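Local coordinates for alpha-glucosidase (PDB 6PNR), which probably hydrolyses the alpha-glycosidic bond of sulfoquinovose-containing sugars, as a sulfoquinovosidase of glycoside hydrolase family 31, at residues I3-N8 with V62-D67; P56-D61 with C72-I77; F577-S582 with E592-R597; D583-D588 with D613-Q618. All blocks are in the same frame, centred on the assembly; numbering follows the deposited sequence.

Contact 1 of 4, residues I3-N8 with V62-D67; sequences IKVNDN and VIQTAD
V5 and V62 meet where two sheet edges come together in the N-terminal beta region of this GH31 enzyme. Strand 2-5 is an outer strand of a three-stranded antiparallel sheet. Strand 61-64 is an outer strand of an eight-stranded one. No hydrogen bond crosses between the segments, so the two edges pack without forming one sheet. The two valines slide past each other in opposite directions, and V5 CG2 lies 3.5 Å from V62 CG1. CG2 of V5 is anti to its own backbone N, which leaves CG1 in the crowded position between N and the carbonyl carbon. That CG1 faces Q64, 3.2 Å from OE1. The glutamine comes to it tip to tip, its chain bent at chi2 (-146°). V62 also packs on backbone: its CG2 is 3.3 Å from N6 O. D7 adds a looser touch, with OD1 4.3 Å from V62 CB.

Each strand is held in place by its own sheet. K4 pairs through its backbone with Q11, and I63 with R70. V62 also packs on L71, and Q64 on V69. I3 spans the join, touching F10 and L12 of its own sheet and I81 and C83 of the other. Past V5 the chain leaves the strand through an Asx turn, in which N6 OD1 accepts from N8 N at 2.6 Å, in the carbonyl plane.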
# COMPACT_ATOMS: atom_id res chain seq x y z
N ILE A 3 -12.64 -28.13 -29.54
CA ILE A 3 -13.25 -28.40 -28.24
C ILE A 3 -13.16 -29.89 -27.96
O ILE A 3 -13.37 -30.72 -28.85
CB ILE A 3 -14.72 -27.94 -28.21
CG1 ILE A 3 -14.81 -26.42 -28.35
CG2 ILE A 3 -15.44 -28.43 -26.96
CD1 ILE A 3 -16.23 -25.89 -28.25
N LYS A 4 -12.82 -30.24 -26.72
CA LYS A 4 -13.05 -31.57 -26.18
C LYS A 4 -13.95 -31.43 -24.97
O LYS A 4 -13.70 -30.60 -24.09
CB LYS A 4 -11.73 -32.26 -25.78
CG LYS A 4 -10.82 -32.58 -26.94
CD LYS A 4 -9.52 -33.19 -26.46
CE LYS A 4 -8.56 -33.45 -27.60
NZ LYS A 4 -7.24 -33.95 -27.11
N VAL A 5 -15.03 -32.21 -24.93
CA VAL A 5 -15.98 -32.09 -23.83
C VAL A 5 -16.67 -33.43 -23.62
O VAL A 5 -17.10 -34.09 -24.58
CB VAL A 5 -17.00 -30.97 -24.10
CG1 VAL A 5 -17.66 -31.15 -25.46
CG2 VAL A 5 -18.04 -30.91 -22.98
N ASN A 6 -16.75 -33.85 -22.36
CA ASN A 6 -17.61 -34.95 -21.95
C ASN A 6 -18.49 -34.47 -20.80
O ASN A 6 -18.75 -33.26 -20.70
CB ASN A 6 -16.77 -36.19 -21.57
CG ASN A 6 -15.80 -35.92 -20.43
OD1 ASN A 6 -16.18 -35.38 -19.39
ND2 ASN A 6 -14.54 -36.29 -20.62
N ASP A 7 -18.95 -35.37 -19.94
CA ASP A 7 -19.86 -34.98 -18.87
C ASP A 7 -19.15 -34.33 -17.68
O ASP A 7 -19.80 -33.65 -16.88
CB ASP A 7 -20.65 -36.19 -18.38
CG ASP A 7 -21.89 -36.46 -19.21
OD1 ASP A 7 -22.24 -35.60 -20.04
OD2 ASP A 7 -22.50 -37.54 -19.03
N ASN A 8 -17.84 -34.52 -17.56
CA ASN A 8 -17.11 -34.10 -16.37
C ASN A 8 -15.92 -33.20 -16.69
O ASN A 8 -15.11 -32.93 -15.79
CB ASN A 8 -16.62 -35.33 -15.59
CG ASN A 8 -17.59 -36.50 -15.67
OD1 ASN A 8 -18.61 -36.52 -14.98
ND2 ASN A 8 -17.27 -37.48 -16.52
N VAL A 62 -24.01 -31.07 -19.63
CA VAL A 62 -23.41 -30.70 -20.90
C VAL A 62 -24.39 -31.06 -22.01
O VAL A 62 -24.91 -32.18 -22.04
CB VAL A 62 -22.06 -31.42 -21.13
CG1 VAL A 62 -21.55 -31.14 -22.53
CG2 VAL A 62 -21.04 -30.99 -20.07
N ILE A 63 -24.66 -30.11 -22.90
CA ILE A 63 -25.54 -30.32 -24.04
C ILE A 63 -24.80 -29.88 -25.30
O ILE A 63 -24.47 -28.69 -25.44
CB ILE A 63 -26.87 -29.55 -23.92
CG1 ILE A 63 -27.74 -30.15 -22.82
CG2 ILE A 63 -27.60 -29.54 -25.26
CD1 ILE A 63 -29.07 -29.45 -22.64
N GLN A 64 -24.54 -30.82 -26.20
CA GLN A 64 -23.93 -30.52 -27.48
C GLN A 64 -24.99 -30.51 -28.57
O GLN A 64 -25.67 -31.53 -28.79
CB GLN A 64 -22.85 -31.55 -27.83
CG GLN A 64 -21.53 -31.35 -27.13
CD GLN A 64 -20.37 -31.76 -28.01
OE1 GLN A 64 -19.55 -32.60 -27.64
NE2 GLN A 64 -20.28 -31.16 -29.20
N THR A 65 -25.14 -29.38 -29.25
CA THR A 65 -25.84 -29.33 -30.52
C THR A 65 -24.81 -29.16 -31.63
O THR A 65 -23.60 -29.24 -31.40
CB THR A 65 -26.89 -28.21 -30.53
OG1 THR A 65 -26.25 -26.94 -30.61
CG2 THR A 65 -27.75 -28.28 -29.28
N ALA A 66 -25.29 -28.93 -32.85
CA ALA A 66 -24.39 -28.91 -34.00
C ALA A 66 -23.36 -27.79 -33.89
O ALA A 66 -22.17 -28.01 -34.15
CB ALA A 66 -25.20 -28.77 -35.30
N ASP A 67 -23.80 -26.60 -33.48
CA ASP A 67 -22.92 -25.44 -33.44
C ASP A 67 -22.50 -25.02 -32.04
O ASP A 67 -21.48 -24.35 -31.90
CB ASP A 67 -23.60 -24.24 -34.13
CG ASP A 67 -23.86 -24.48 -35.61
OD1 ASP A 67 -24.85 -25.18 -35.93
OD2 ASP A 67 -23.08 -23.96 -36.44

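Contact 2 of 4, residues P56-D61 with C72-I77; sequences PLKLTD and CFESYI
D61 and C72 form an antiparallel hydrogen-bonded pair, and T60 joins D61 opposite C72 in a classic beta bulge. C72 N donates to D61 O at 3.0 Å. In return C72 O takes the N-H of T60, also at 3.0 Å, with weak additional bonds from D61 N and the T60 hydroxyl. OG1 of T60 sits between its own N and carbonyl carbon (chi1 55°), from where it accepts the N-H of E74 at 3.1 Å.

E74 OE1 accepts from K58 N at 2.9 Å, with the donor 42° out of the carboxylate plane. The same oxygen lies at the edge of the Y76 ring, in its plane. An alanine at E74 would probably leave K58 N without this acceptor and open a gap beside T60 CG2.

L57 is buried. Its CD1 touches both F73 CB and I77 CG1, 3.7 Å from each, and its CD2 comes to 3.4 Å from Y76 CD2. L59 CD1 lies over one face of the F73 ring, 4.0 Å from CE1.

A second classic bulge puts Y76 and I77 opposite F73. P56, at the end of strand 44-56, packs on E53 of the second subunit. L57 and F73 rest on I29 of strand 29-41, and H22 meets the F73 ring edge-to-face. D61 and C72 begin the pairing of strands 61-64 and 68-73, at the edge of the eight-stranded antiparallel sheet.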
# COMPACT_ATOMS: atom_id res chain seq x y z
N PRO A 56 -15.63 -22.40 -6.37
CA PRO A 56 -15.65 -22.92 -7.74
C PRO A 56 -16.99 -23.54 -8.08
O PRO A 56 -17.73 -24.01 -7.21
CB PRO A 56 -14.54 -23.98 -7.72
CG PRO A 56 -14.50 -24.44 -6.29
CD PRO A 56 -14.83 -23.23 -5.46
N LEU A 57 -17.31 -23.52 -9.36
CA LEU A 57 -18.57 -24.08 -9.84
C LEU A 57 -18.38 -25.54 -10.22
O LEU A 57 -17.31 -25.94 -10.69
CB LEU A 57 -19.07 -23.29 -11.05
CG LEU A 57 -19.50 -21.85 -10.79
CD1 LEU A 57 -19.94 -21.22 -12.10
CD2 LEU A 57 -20.62 -21.82 -9.77
N LYS A 58 -19.44 -26.32 -10.04
CA LYS A 58 -19.48 -27.72 -10.47
C LYS A 58 -20.20 -27.80 -11.81
O LYS A 58 -21.28 -27.22 -11.97
CB LYS A 58 -20.21 -28.59 -9.44
CG LYS A 58 -19.47 -28.80 -8.13
CD LYS A 58 -20.27 -29.71 -7.21
CE LYS A 58 -19.45 -30.16 -6.00
NZ LYS A 58 -18.42 -31.17 -6.37
N LEU A 59 -19.59 -28.51 -12.76
CA LEU A 59 -20.21 -28.76 -14.07
C LEU A 59 -21.21 -29.90 -13.93
O LEU A 59 -20.82 -31.06 -13.72
CB LEU A 59 -19.14 -29.11 -15.11
CG LEU A 59 -19.60 -29.45 -16.53
CD1 LEU A 59 -20.45 -28.35 -17.14
CD2 LEU A 59 -18.39 -29.75 -17.43
N THR A 60 -22.50 -29.59 -14.05
CA THR A 60 -23.56 -30.56 -13.79
C THR A 60 -24.33 -31.00 -15.02
O THR A 60 -25.12 -31.94 -14.93
CB THR A 60 -24.55 -30.01 -12.76
OG1 THR A 60 -25.05 -28.75 -13.22
CG2 THR A 60 -23.87 -29.82 -11.41
N ASP A 61 -24.15 -30.35 -16.17
CA ASP A 61 -24.83 -30.79 -17.38
C ASP A 61 -24.09 -30.25 -18.59
O ASP A 61 -23.59 -29.12 -18.58
CB ASP A 61 -26.30 -30.34 -17.41
CG ASP A 61 -27.18 -31.27 -18.26
OD1 ASP A 61 -26.71 -32.37 -18.61
OD2 ASP A 61 -28.33 -30.89 -18.58
N CYS A 72 -23.90 -26.22 -18.11
CA CYS A 72 -24.69 -25.79 -16.95
C CYS A 72 -23.88 -26.01 -15.68
O CYS A 72 -23.30 -27.08 -15.48
CB CYS A 72 -26.01 -26.55 -16.87
SG CYS A 72 -27.01 -26.43 -18.39
N PHE A 73 -23.82 -24.97 -14.84
CA PHE A 73 -23.06 -24.99 -13.58
C PHE A 73 -24.06 -24.77 -12.46
O PHE A 73 -24.26 -23.64 -12.01
CB PHE A 73 -21.98 -23.92 -13.56
CG PHE A 73 -20.93 -24.09 -14.60
CD1 PHE A 73 -19.85 -24.93 -14.38
CD2 PHE A 73 -20.99 -23.38 -15.79
CE1 PHE A 73 -18.87 -25.09 -15.35
CE2 PHE A 73 -20.02 -23.52 -16.74
CZ PHE A 73 -18.95 -24.38 -16.53
N GLU A 74 -24.67 -25.87 -12.01
CA GLU A 74 -25.66 -25.84 -10.94
C GLU A 74 -26.74 -24.81 -11.23
O GLU A 74 -27.22 -24.70 -12.36
CB GLU A 74 -24.97 -25.55 -9.60
CG GLU A 74 -24.07 -26.68 -9.13
CD GLU A 74 -22.92 -26.21 -8.24
OE1 GLU A 74 -21.95 -25.62 -8.78
OE2 GLU A 74 -22.98 -26.44 -7.02
N SER A 75 -27.15 -24.05 -10.21
CA SER A 75 -28.09 -22.96 -10.40
C SER A 75 -27.40 -21.60 -10.42
O SER A 75 -27.97 -20.61 -9.94
CB SER A 75 -29.17 -23.00 -9.31
OG SER A 75 -30.10 -24.04 -9.56
N TYR A 76 -26.19 -21.52 -10.97
CA TYR A 76 -25.41 -20.29 -10.95
C TYR A 76 -25.20 -19.70 -12.35
O TYR A 76 -25.53 -18.53 -12.57
CB TYR A 76 -24.06 -20.53 -10.28
CG TYR A 76 -24.15 -20.88 -8.81
CD1 TYR A 76 -24.67 -19.99 -7.88
CD2 TYR A 76 -23.71 -22.11 -8.35
CE1 TYR A 76 -24.75 -20.32 -6.53
CE2 TYR A 76 -23.78 -22.45 -7.02
CZ TYR A 76 -24.30 -21.56 -6.11
OH TYR A 76 -24.36 -21.93 -4.80
N ILE A 77 -24.66 -20.48 -13.28
CA ILE A 77 -24.18 -19.98 -14.57
C ILE A 77 -24.52 -21.00 -15.65
O ILE A 77 -24.35 -22.21 -15.46
CB ILE A 77 -22.65 -19.74 -14.54
CG1 ILE A 77 -22.27 -18.67 -13.51
CG2 ILE A 77 -22.14 -19.37 -15.92
CD1 ILE A 77 -22.78 -17.28 -13.83

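Contact 3 of 4, residues F577-S582 with E592-R597; sequences FMHYES and EYLFGR
The Y580 hydroxyl takes a hydrogen bond from a water at 2.8 Å, and that water also donates to R597 O at 2.9 Å. D619 OD2 is a further partner of the same hydroxyl. The water is thus a bridge between the loop after strand 573-574 and the turn after strand 593-595, which no direct hydrogen bond joins here. Both belong to the C-terminal domain of the GH31 fold.

The rest of the contact is made around H579. With CG anti to the backbone N of R597 (chi1 -165°), that carbon lies over the centre of the imidazole, 3.7 Å from the H579 ring centroid and 10° off the ring normal, a CH-pi contact. CD of R597 continues across the ring, 3.6 Å from H579 ND1. CB, CG and CD of R597 make the contact; the guanidinium plane is turned 60° from the ring. L594 CD1 comes to the edge of the imidazole, in its plane, 3.5 Å from H579 CD2. The same methyl also touches Y580 CE2, at 3.9 Å.

H579 NE2 is hydrogen-bonded to R574 NH1. An alanine at H579 would probably leave R574 NH1 without this mate, open a gap between L594 and R597, and leave the R597 chain freer to turn. An arginine can only donate, so NE2 is probably the acceptor, and the imidazole is likely to be neutral, with its proton on ND1.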
# COMPACT_ATOMS: atom_id res chain seq x y z
N PHE A 577 8.72 -8.49 -31.84
CA PHE A 577 8.27 -9.83 -32.18
C PHE A 577 7.16 -9.84 -33.21
O PHE A 577 6.78 -10.92 -33.66
CB PHE A 577 7.83 -10.59 -30.91
CG PHE A 577 6.67 -9.97 -30.17
CD1 PHE A 577 5.37 -10.15 -30.61
CD2 PHE A 577 6.88 -9.24 -29.01
CE1 PHE A 577 4.30 -9.60 -29.92
CE2 PHE A 577 5.81 -8.68 -28.31
CZ PHE A 577 4.52 -8.87 -28.76
N MET A 578 6.64 -8.67 -33.61
CA MET A 578 5.62 -8.66 -34.65
C MET A 578 6.20 -9.03 -36.01
O MET A 578 5.47 -9.52 -36.87
CB MET A 578 4.95 -7.29 -34.73
CG MET A 578 3.80 -7.24 -35.71
SD MET A 578 2.76 -5.80 -35.49
CE MET A 578 1.72 -6.34 -34.13
N HIS A 579 7.49 -8.80 -36.22
CA HIS A 579 8.13 -9.15 -37.48
C HIS A 579 9.28 -10.12 -37.31
O HIS A 579 9.87 -10.54 -38.31
CB HIS A 579 8.64 -7.90 -38.20
CG HIS A 579 7.55 -7.00 -38.69
ND1 HIS A 579 6.68 -7.38 -39.69
CD2 HIS A 579 7.19 -5.75 -38.32
CE1 HIS A 579 5.83 -6.39 -39.92
NE2 HIS A 579 6.11 -5.40 -39.09
N TYR A 580 9.63 -10.48 -36.07
CA TYR A 580 10.66 -11.49 -35.80
C TYR A 580 10.11 -12.44 -34.74
O TYR A 580 10.54 -12.42 -33.59
CB TYR A 580 11.96 -10.82 -35.37
CG TYR A 580 12.42 -9.81 -36.38
CD1 TYR A 580 13.12 -10.21 -37.53
CD2 TYR A 580 12.14 -8.45 -36.23
CE1 TYR A 580 13.53 -9.30 -38.47
CE2 TYR A 580 12.55 -7.52 -37.18
CZ TYR A 580 13.25 -7.96 -38.30
OH TYR A 580 13.66 -7.05 -39.25
N GLU A 581 9.15 -13.27 -35.14
CA GLU A 581 8.42 -14.06 -34.16
C GLU A 581 9.25 -15.17 -33.54
O GLU A 581 8.86 -15.70 -32.49
CB GLU A 581 7.17 -14.67 -34.78
CG GLU A 581 6.22 -13.64 -35.34
CD GLU A 581 4.85 -14.21 -35.60
OE1 GLU A 581 4.68 -15.42 -35.34
OE2 GLU A 581 3.96 -13.46 -36.05
N SER A 582 10.37 -15.55 -34.15
CA SER A 582 11.23 -16.60 -33.61
C SER A 582 12.30 -16.07 -32.67
O SER A 582 13.06 -16.86 -32.10
CB SER A 582 11.90 -17.38 -34.75
OG SER A 582 10.93 -17.89 -35.64
N GLU A 592 12.38 -0.58 -27.25
CA GLU A 592 12.60 -0.43 -28.68
C GLU A 592 11.30 -0.77 -29.40
O GLU A 592 10.49 -1.55 -28.90
CB GLU A 592 13.72 -1.36 -29.20
CG GLU A 592 14.93 -1.46 -28.28
CD GLU A 592 16.05 -2.30 -28.87
OE1 GLU A 592 15.76 -3.13 -29.76
OE2 GLU A 592 17.21 -2.13 -28.44
N TYR A 593 11.11 -0.18 -30.57
CA TYR A 593 9.96 -0.51 -31.41
C TYR A 593 10.35 -0.49 -32.88
O TYR A 593 11.29 0.20 -33.28
CB TYR A 593 8.77 0.46 -31.17
CG TYR A 593 9.03 1.93 -31.48
CD1 TYR A 593 9.53 2.79 -30.50
CD2 TYR A 593 8.74 2.46 -32.73
CE1 TYR A 593 9.75 4.15 -30.78
CE2 TYR A 593 8.96 3.80 -33.02
CZ TYR A 593 9.45 4.64 -32.04
OH TYR A 593 9.66 5.98 -32.34
N LEU A 594 9.63 -1.28 -33.68
CA LEU A 594 9.73 -1.18 -35.13
C LEU A 594 8.80 -0.07 -35.60
O LEU A 594 7.61 -0.09 -35.28
CB LEU A 594 9.38 -2.52 -35.81
CG LEU A 594 10.19 -3.73 -35.32
CD1 LEU A 594 9.72 -5.06 -35.95
CD2 LEU A 594 11.67 -3.50 -35.58
N PHE A 595 9.36 0.91 -36.30
CA PHE A 595 8.59 2.01 -36.89
C PHE A 595 8.20 1.54 -38.28
O PHE A 595 8.94 1.71 -39.25
CB PHE A 595 9.44 3.29 -36.91
CG PHE A 595 8.75 4.50 -37.49
CD1 PHE A 595 7.49 4.88 -37.05
CD2 PHE A 595 9.39 5.29 -38.42
CE1 PHE A 595 6.87 6.01 -37.56
CE2 PHE A 595 8.78 6.43 -38.94
CZ PHE A 595 7.52 6.79 -38.50
N GLY A 596 7.06 0.87 -38.36
CA GLY A 596 6.75 0.07 -39.55
C GLY A 596 7.65 -1.16 -39.62
O GLY A 596 8.33 -1.52 -38.67
N ARG A 597 7.64 -1.81 -40.78
CA ARG A 597 8.48 -2.99 -40.94
C ARG A 597 9.93 -2.63 -41.23
O ARG A 597 10.82 -3.46 -41.04
CB ARG A 597 7.96 -3.89 -42.08
CG ARG A 597 8.58 -5.29 -42.06
CD ARG A 597 7.78 -6.30 -42.89
NE ARG A 597 7.82 -5.98 -44.31
CZ ARG A 597 8.79 -6.38 -45.14
NH1 ARG A 597 9.79 -7.12 -44.67
NH2 ARG A 597 8.75 -6.05 -46.42
O HOH W 1 11.19 -6.12 -40.04

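Contact 4 of 4, residues D583-D588 with D613-Q618; sequences DAKAYD and DVYLPQ
D583 and Y615 both send CG off anti to their own backbone N (chi1 -170° and 173°). The two side chains approach each other tip to tip. Y615 OH donates to D583 OD2 at a modelled 2.5 Å, very short, so the exact value is doubtful. OD2 lies at the edge of the phenol, near the ring plane, while the carboxylate as a whole stands 82° to that ring. D583 OD2 also packs on P617, 3.6 Å from CB. D583 OD1 is also near, 2.9 Å from Y615 OH. It takes weak bonds from K585 N and A586 N, in the short 3-10 turn that follows.

This short turn rests on strand 611-616 of the GH31 C-terminal domain. The strand pairs antiparallel with strand 633-638, through the backbones of V614 with I635 and L616 with G633. On the opposite side from that pairing, Y615 N is hydrogen-bonded to E592 OE2, and the Y615 side chain also touches I589.

K585 crosses the Y615 ring at about a right angle. Its CB lies over one face, offset toward the rim and 4.3 Å from the centroid, a long CH-pi contact. The chain is extended beyond CG, and K585 CD comes to 3.5 Å from Y615 CE1. Beyond the strand, P617 packs on Y580 and gives its carbonyl oxygen to W621 NE1. The backbone N of Q618, 4.3 Å from D583 OD2, is buried here and has no partner in the model.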
# COMPACT_ATOMS: atom_id res chain seq x y z
N ASP A 583 12.39 -14.75 -32.51
CA ASP A 583 13.44 -14.13 -31.72
C ASP A 583 12.98 -14.08 -30.27
O ASP A 583 12.05 -13.34 -29.93
CB ASP A 583 13.76 -12.74 -32.27
CG ASP A 583 15.01 -12.13 -31.66
OD1 ASP A 583 15.25 -12.35 -30.45
OD2 ASP A 583 15.75 -11.44 -32.39
N ALA A 584 13.63 -14.87 -29.41
CA ALA A 584 13.19 -14.98 -28.02
C ALA A 584 13.34 -13.67 -27.28
O ALA A 584 12.48 -13.32 -26.45
CB ALA A 584 13.96 -16.09 -27.31
N LYS A 585 14.42 -12.93 -27.54
CA LYS A 585 14.63 -11.65 -26.86
C LYS A 585 13.58 -10.62 -27.27
O LYS A 585 13.25 -9.73 -26.48
CB LYS A 585 16.03 -11.12 -27.14
CG LYS A 585 17.15 -11.95 -26.53
CD LYS A 585 18.51 -11.32 -26.81
CE LYS A 585 19.65 -12.22 -26.33
NZ LYS A 585 20.99 -11.60 -26.55
N ALA A 586 13.05 -10.73 -28.49
CA ALA A 586 12.05 -9.78 -28.96
C ALA A 586 10.81 -9.73 -28.07
O ALA A 586 10.12 -8.71 -28.04
CB ALA A 586 11.65 -10.11 -30.39
N TYR A 587 10.52 -10.80 -27.33
CA TYR A 587 9.36 -10.80 -26.45
C TYR A 587 9.60 -10.09 -25.13
O TYR A 587 8.63 -9.85 -24.40
CB TYR A 587 8.89 -12.24 -26.21
CG TYR A 587 8.32 -12.85 -27.48
CD1 TYR A 587 6.97 -12.75 -27.78
CD2 TYR A 587 9.16 -13.48 -28.39
CE1 TYR A 587 6.47 -13.30 -28.96
CE2 TYR A 587 8.68 -14.01 -29.56
CZ TYR A 587 7.34 -13.93 -29.84
OH TYR A 587 6.89 -14.48 -31.03
N ASP A 588 10.84 -9.74 -24.80
CA ASP A 588 11.15 -9.10 -23.52
C ASP A 588 11.48 -7.63 -23.65
O ASP A 588 11.76 -6.97 -22.64
CB ASP A 588 12.33 -9.81 -22.84
CG ASP A 588 12.00 -11.23 -22.44
OD1 ASP A 588 10.88 -11.47 -21.95
OD2 ASP A 588 12.88 -12.10 -22.63
N ASP A 613 23.04 1.37 -25.98
CA ASP A 613 23.01 -0.05 -26.28
C ASP A 613 21.72 -0.41 -27.00
O ASP A 613 20.64 0.00 -26.57
CB ASP A 613 23.12 -0.88 -24.99
CG ASP A 613 24.45 -0.70 -24.27
OD1 ASP A 613 25.48 -0.45 -24.95
OD2 ASP A 613 24.47 -0.81 -23.03
N VAL A 614 21.83 -1.18 -28.08
CA VAL A 614 20.68 -1.55 -28.90
C VAL A 614 20.72 -3.05 -29.13
O VAL A 614 21.78 -3.62 -29.40
CB VAL A 614 20.69 -0.80 -30.25
CG1 VAL A 614 19.49 -1.19 -31.11
CG2 VAL A 614 20.76 0.71 -30.04
N TYR A 615 19.56 -3.70 -29.05
CA TYR A 615 19.42 -5.06 -29.53
C TYR A 615 18.73 -5.03 -30.89
O TYR A 615 17.60 -4.56 -31.00
CB TYR A 615 18.63 -5.95 -28.57
CG TYR A 615 18.37 -7.30 -29.21
CD1 TYR A 615 19.34 -8.29 -29.17
CD2 TYR A 615 17.18 -7.57 -29.88
CE1 TYR A 615 19.13 -9.53 -29.77
CE2 TYR A 615 16.96 -8.80 -30.48
CZ TYR A 615 17.94 -9.78 -30.42
OH TYR A 615 17.75 -11.00 -31.01
N LEU A 616 19.41 -5.55 -31.92
CA LEU A 616 18.81 -5.70 -33.24
C LEU A 616 18.46 -7.16 -33.50
O LEU A 616 19.30 -8.04 -33.28
CB LEU A 616 19.76 -5.20 -34.33
CG LEU A 616 20.08 -3.71 -34.39
CD1 LEU A 616 21.08 -3.45 -35.51
CD2 LEU A 616 18.81 -2.90 -34.60
N PRO A 617 17.25 -7.45 -33.96
CA PRO A 617 16.95 -8.81 -34.45
C PRO A 617 17.80 -9.13 -35.67
O PRO A 617 18.33 -8.24 -36.33
CB PRO A 617 15.46 -8.74 -34.81
CG PRO A 617 14.93 -7.54 -34.05
CD PRO A 617 16.07 -6.57 -33.98
N GLN A 618 17.90 -10.43 -35.97
CA GLN A 618 18.67 -10.91 -37.11
C GLN A 618 18.09 -10.42 -38.43
O GLN A 618 17.02 -10.86 -38.85
CB GLN A 618 18.72 -12.45 -37.13
CG GLN A 618 19.49 -13.07 -35.98
CD GLN A 618 20.99 -12.79 -36.05
OE1 GLN A 618 21.61 -12.93 -37.11
NE2 GLN A 618 21.57 -12.40 -34.92

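In the fold
The four contacts form two groups. Contacts 1 and 2 share the eight-stranded N-terminal sheet, where strands 61-64 and 68-73 are neighbours. Their centres are 14 Å apart, and D7 O touches L59 CD2 at 4.2 Å. Contacts 3 and 4 lie in the C-terminal domain, with centres 9 Å apart. They are joined by a probable hydrogen bond from Y587 OH to E581 O (2.7 Å), and F577 stacks on Y587. Nearest atoms of contacts 1 and 3 are about 22 Å apart. None of the four includes a residue of the inhibitor pocket, which contains D390 and D458 of the TIM-barrel domain.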